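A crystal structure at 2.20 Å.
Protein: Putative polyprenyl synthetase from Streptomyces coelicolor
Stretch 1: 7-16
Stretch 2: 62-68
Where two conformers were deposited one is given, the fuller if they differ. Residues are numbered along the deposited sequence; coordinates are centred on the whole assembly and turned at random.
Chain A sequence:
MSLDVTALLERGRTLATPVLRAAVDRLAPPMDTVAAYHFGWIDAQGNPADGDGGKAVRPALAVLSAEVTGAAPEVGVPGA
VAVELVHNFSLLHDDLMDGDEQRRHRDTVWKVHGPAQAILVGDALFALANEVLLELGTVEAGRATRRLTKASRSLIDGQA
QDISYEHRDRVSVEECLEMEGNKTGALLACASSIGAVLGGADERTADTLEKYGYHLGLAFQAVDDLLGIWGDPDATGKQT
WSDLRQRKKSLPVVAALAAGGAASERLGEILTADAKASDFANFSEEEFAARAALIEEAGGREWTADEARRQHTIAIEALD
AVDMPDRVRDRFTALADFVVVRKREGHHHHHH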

# COMPACT_ATOMS: atom_id res chain seq x y z
N ALA A 7 27.36 -1.34 19.27
CA ALA A 7 27.85 -0.13 18.62
C ALA A 7 27.26 0.02 17.22
O ALA A 7 26.97 1.13 16.78
N LEU A 8 27.11 -1.10 16.52
CA LEU A 8 26.52 -1.11 15.18
C LEU A 8 25.02 -0.84 15.20
O LEU A 8 24.50 -0.14 14.32
N LEU A 9 24.32 -1.41 16.18
CA LEU A 9 22.88 -1.20 16.35
C LEU A 9 22.57 0.26 16.69
O LEU A 9 21.58 0.81 16.20
N GLU A 10 23.42 0.86 17.53
CA GLU A 10 23.40 2.29 17.82
C GLU A 10 23.65 3.11 16.55
O GLU A 10 22.91 4.05 16.26
N ARG A 11 24.69 2.72 15.80
CA ARG A 11 25.06 3.37 14.55
C ARG A 11 23.91 3.44 13.54
O ARG A 11 23.69 4.49 12.93
N GLY A 12 23.17 2.34 13.40
CA GLY A 12 22.03 2.27 12.48
C GLY A 12 20.82 3.07 12.94
O GLY A 12 20.16 3.72 12.13
N ARG A 13 20.55 3.02 14.25
CA ARG A 13 19.41 3.73 14.84
C ARG A 13 19.59 5.25 14.76
O ARG A 13 18.68 5.96 14.32
N THR A 14 20.77 5.73 15.17
CA THR A 14 21.06 7.17 15.18
C THR A 14 21.17 7.78 13.79
O THR A 14 20.89 8.96 13.61
N LEU A 15 21.59 6.99 12.80
CA LEU A 15 21.63 7.49 11.43
C LEU A 15 20.24 7.56 10.77
O LEU A 15 19.92 8.54 10.10
N ALA A 16 19.42 6.53 10.99
CA ALA A 16 18.16 6.39 10.27
C ALA A 16 16.96 7.07 10.93
O ALA A 16 16.16 7.68 10.23
N ALA A 62 21.59 -2.25 6.76
CA ALA A 62 21.58 -1.44 5.53
C ALA A 62 22.76 -0.48 5.41
O ALA A 62 23.27 -0.28 4.30
N VAL A 63 23.19 0.10 6.53
CA VAL A 63 24.36 0.98 6.51
C VAL A 63 25.63 0.16 6.32
O VAL A 63 26.53 0.58 5.59
N LEU A 64 25.67 -1.03 6.94
CA LEU A 64 26.73 -2.02 6.70
C LEU A 64 26.81 -2.44 5.24
O LEU A 64 27.90 -2.58 4.69
N SER A 65 25.64 -2.64 4.62
CA SER A 65 25.54 -3.08 3.23
C SER A 65 26.25 -2.13 2.27
O SER A 65 26.85 -2.57 1.30
N ALA A 66 26.17 -0.83 2.56
CA ALA A 66 26.82 0.19 1.74
C ALA A 66 28.35 0.09 1.79
O ALA A 66 29.02 0.27 0.76
N GLU A 67 28.88 -0.23 2.97
CA GLU A 67 30.33 -0.37 3.18
C GLU A 67 31.00 -1.49 2.39
O GLU A 67 32.21 -1.44 2.18
N VAL A 68 30.22 -2.49 1.97
CA VAL A 68 30.66 -3.59 1.11
C VAL A 68 31.33 -3.10 -0.19
O VAL A 68 32.35 -3.66 -0.63

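Two helices cross almost at right angles here, with an angle of 99° between their N-to-C directions and axes 10.2 Å apart at closest approach. The contact is small and lies along one face of stretch 1, at Leu-8, Arg-11, Gly-12 and Leu-15.

Ala-7 is exposed and out of reach of stretch 2. Leu-8 points toward it, with chi1 m and chi2 t. Its CD2 packs against CD1 of Leu-64 at 3.8 Å. The CA-to-CB bond of Leu-64 points sideways, but the end of the side chain comes nearer; its chi1 is -111°, between wells, and chi2 is p. Leu-9 and Glu-10 take no part.

Arg-11 makes the polar contact. It points toward stretch 2 with chi1 t, while chi2 (-148°) and chi3 (-147°) lie off the wells. The extended chain carries the guanidinium to Glu-67, which also points in, with chi1 m and chi2 t. The two ends meet in a two-pronged salt bridge. NH2 of Arg-11 donates to OE1 of Glu-67 at 2.6 Å, and NH1 of Arg-11 donates to OE2 of Glu-67 at 2.8 Å. Both hydrogen bonds are nearly straight. CD1 of Leu-64 also lies at the guanidinium edge, 3.9 Å from NH1 of Arg-11. Lower on the chain, CD of Arg-11 is 4.1 Å from CG2 of Val-63.

Gly-12 has no side chain. The backbones come near each other here, and CA of Gly-12 lies 4.3 Å from CG2 of Val-63. Val-63 points toward stretch 1 with chi1 m. Arg-13 and Thr-14 are out of reach; OG1 of Thr-14 bonds back to O of Glu-10 at 3.0 Å. Leu-15 points in with chi1 m and chi2 t, and its CD1 meets CG1 of Val-63 at 4.1 Å. Val-63 thus touches Arg-11, Gly-12 and Leu-15.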

# COMPACT_ATOMS: atom_id res chain seq x y z
CB ALA A 7 29.37 -0.13 18.57
CB LEU A 8 26.80 -2.44 14.46
CG LEU A 8 28.24 -2.78 14.07
CD1 LEU A 8 28.27 -4.16 13.44
CD2 LEU A 8 28.83 -1.74 13.14
CB LEU A 9 22.31 -2.13 17.43
CG LEU A 9 22.40 -3.66 17.26
CD1 LEU A 9 21.75 -4.35 18.45
CD2 LEU A 9 21.77 -4.14 15.95
CB GLU A 10 24.46 2.61 18.88
CG GLU A 10 24.84 4.09 19.02
CD GLU A 10 23.96 4.87 20.00
OE1 GLU A 10 22.71 4.71 19.96
OE2 GLU A 10 24.52 5.65 20.79
CB ARG A 11 26.25 2.63 13.92
CG ARG A 11 26.88 3.28 12.71
CD ARG A 11 27.42 2.20 11.80
NE ARG A 11 28.61 2.63 11.09
CZ ARG A 11 29.25 1.90 10.17
NH1 ARG A 11 28.80 0.70 9.83
NH2 ARG A 11 30.34 2.38 9.59
CB ARG A 13 19.17 3.26 16.29
CG ARG A 13 18.28 4.17 17.13
CD ARG A 13 17.55 3.42 18.24
NE ARG A 13 18.26 2.22 18.67
CZ ARG A 13 17.71 1.01 18.71
NH1 ARG A 13 16.45 0.84 18.36
NH2 ARG A 13 18.43 -0.04 19.10
CB THR A 14 22.33 7.50 15.99
OG1 THR A 14 23.46 6.84 15.40
CG2 THR A 14 22.17 7.08 17.45
CB LEU A 15 22.59 6.68 10.57
CG LEU A 15 24.09 6.93 10.81
CD1 LEU A 15 24.92 6.10 9.84
CD2 LEU A 15 24.48 8.42 10.72
CB ALA A 16 17.85 4.92 9.97
CB ALA A 62 20.27 -0.69 5.39
CB VAL A 63 24.45 1.97 7.73
CG1 VAL A 63 23.27 2.94 7.72
CG2 VAL A 63 24.53 1.26 9.07
CB LEU A 64 26.51 -3.26 7.56
CG LEU A 64 27.46 -3.58 8.71
CD1 LEU A 64 27.10 -2.81 9.96
CD2 LEU A 64 27.40 -5.07 8.98
CB SER A 65 24.07 -3.23 2.83
OG SER A 65 23.95 -3.86 1.56
CB ALA A 66 26.34 1.58 2.16
CB GLU A 67 30.62 -0.57 4.66
CG GLU A 67 30.27 0.62 5.51
CD GLU A 67 30.46 0.34 6.98
OE1 GLU A 67 31.32 0.98 7.60
OE2 GLU A 67 29.74 -0.54 7.51
CB VAL A 68 29.47 -4.56 0.80
CG1 VAL A 68 29.80 -5.59 -0.30
CG2 VAL A 68 29.05 -5.29 2.06